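Local coordinates for tail spike protein gp49 (Pseudomonas phage LKA1, PDB 4RU4) that forms a trimeric tailspike of the phage and probably cleaves the O-specific polysaccharide of its Pseudomonas host as a lyase, at residues Gly348-Trp351 with Ser357-His360. Numbering follows the deposited sequence. Where two conformers were deposited one is given.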
loop_
_atom_site.group_PDB
_atom_site.type_symbol
_atom_site.label_atom_id
_atom_site.label_comp_id
_atom_site.label_asym_id
_atom_site.label_seq_id
_atom_site.Cartn_x
_atom_site.Cartn_y
_atom_site.Cartn_z
ATOM N N GLY B 348 1.879 16.546 10.123
ATOM C CA GLY B 348 0.895 15.877 10.960
ATOM C C GLY B 348 -0.413 15.487 10.300
ATOM O O GLY B 348 -0.760 15.958 9.204
ATOM N N ALA B 349 -1.160 14.626 10.985
ATOM C CA ALA B 349 -2.398 14.101 10.434
ATOM C C ALA B 349 -3.448 13.927 11.548
ATOM O O ALA B 349 -3.153 14.130 12.733
ATOM C CB ALA B 349 -2.128 12.774 9.713
ATOM N N THR B 350 -4.673 13.552 11.182
ATOM C CA THR B 350 -5.724 13.519 12.194
ATOM C C THR B 350 -6.701 12.352 12.040
ATOM O O THR B 350 -6.991 11.901 10.933
ATOM C CB THR B 350 -6.557 14.853 12.203
ATOM O OG1 THR B 350 -7.463 14.861 13.322
ATOM C CG2 THR B 350 -7.391 14.944 10.948
ATOM N N TRP B 351 -7.200 11.881 13.179
ATOM C CA TRP B 351 -8.295 10.925 13.235
ATOM C C TRP B 351 -9.520 11.701 13.717
ATOM O O TRP B 351 -9.492 12.245 14.817
ATOM C CB TRP B 351 -7.976 9.897 14.315
ATOM C CG TRP B 351 -7.119 8.726 13.948
ATOM C CD1 TRP B 351 -6.989 8.108 12.720
ATOM C CD2 TRP B 351 -6.284 8.003 14.853
ATOM N NE1 TRP B 351 -6.130 7.023 12.830
ATOM C CE2 TRP B 351 -5.711 6.924 14.135
ATOM C CE3 TRP B 351 -6.005 8.138 16.220
ATOM C CZ2 TRP B 351 -4.859 6.004 14.726
ATOM C CZ3 TRP B 351 -5.160 7.212 16.815
ATOM C CH2 TRP B 351 -4.593 6.164 16.066
ATOM N N SER B 357 -8.381 5.491 8.335
ATOM C CA SER B 357 -7.093 4.795 8.356
ATOM C C SER B 357 -6.033 5.623 7.641
ATOM O O SER B 357 -6.357 6.363 6.690
ATOM C CB SER B 357 -7.203 3.416 7.695
ATOM O OG SER B 357 -8.393 2.743 8.101
ATOM N N TYR B 358 -4.791 5.499 8.112
ATOM C CA TYR B 358 -3.596 5.929 7.385
ATOM C C TYR B 358 -2.803 4.662 7.105
ATOM O O TYR B 358 -2.537 3.890 8.033
ATOM C CB TYR B 358 -2.766 6.911 8.238
ATOM C CG TYR B 358 -3.468 8.225 8.377
ATOM C CD1 TYR B 358 -4.475 8.392 9.316
ATOM C CD2 TYR B 358 -3.169 9.292 7.522
ATOM C CE1 TYR B 358 -5.168 9.616 9.429
ATOM C CE2 TYR B 358 -3.860 10.497 7.607
ATOM C CZ TYR B 358 -4.855 10.653 8.574
ATOM O OH TYR B 358 -5.563 11.836 8.668
ATOM N N ARG B 359 -2.435 4.426 5.844
ATOM C CA ARG B 359 -1.764 3.180 5.466
ATOM C C ARG B 359 -0.504 3.470 4.673
ATOM O O ARG B 359 -0.575 4.120 3.622
ATOM C CB ARG B 359 -2.665 2.318 4.588
ATOM C CG ARG B 359 -4.045 2.041 5.187
ATOM C CD ARG B 359 -4.902 1.244 4.198
ATOM N NE ARG B 359 -6.030 0.594 4.865
ATOM C CZ ARG B 359 -7.310 0.930 4.725
ATOM N NH1 ARG B 359 -7.676 1.913 3.905
ATOM N NH2 ARG B 359 -8.243 0.258 5.397
ATOM N N HIS B 360 0.630 2.959 5.150
ATOM C CA HIS B 360 1.892 3.154 4.426
ATOM C C HIS B 360 2.139 4.630 4.119
ATOM O O HIS B 360 2.631 4.968 3.032
ATOM C CB HIS B 360 1.906 2.305 3.143
ATOM C CG HIS B 360 2.223 0.849 3.391
ATOM N ND1 HIS B 360 1.982 -0.149 2.468
ATOM C CD2 HIS B 360 2.768 0.235 4.472
ATOM C CE1 HIS B 360 2.357 -1.315 2.972
ATOM N NE2 HIS B 360 2.852 -1.108 4.178
#
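Tyr358 reaches from strand 357-359 across to strand 349-351, where it meets Ala349, Thr350 and Trp351. Its CG stands anti to the carbonyl carbon, beside the backbone N (chi1 -70°), and this torsion carries the ring over to the backbone of 349-351. There Tyr358 OH donates a hydrogen bond of 2.7 Å to Thr350 O. The acceptor lies at the ring edge, in the ring plane; the hydroxyl meets the carbonyl at a C=O...O angle of 130°, somewhat out of the carbonyl plane. One buried peptide oxygen thus accepts a hydrogen bond from the phenol, which holds the outer end of the ring. Ala349 CB comes up obliquely near CE2 and CZ of Tyr358, 3.6 Å from each, and at the CE1 edge Trp351 CD1 comes to 4.1 Å from Tyr358 CE1, near the ring plane. The five-membered ring of Trp351 and the Tyr358 ring form an oblique pair, their planes inclined at 55°. This is the interior of a right-handed parallel beta-helix of the pectin lyase type: the strands belong to different faces of the solenoid, and Tyr358 spans its core. Within that core Tyr340, on the neighbouring strand 338-341, lies nearly parallel to Tyr358, while Phe382 and Phe422 meet Trp351. Arg359 and His360 turn from this core to the trimer interface, Arg359 in a salt bridge with Glu341 and His360 hydrogen-bonded to Asp385 of a neighbouring subunit.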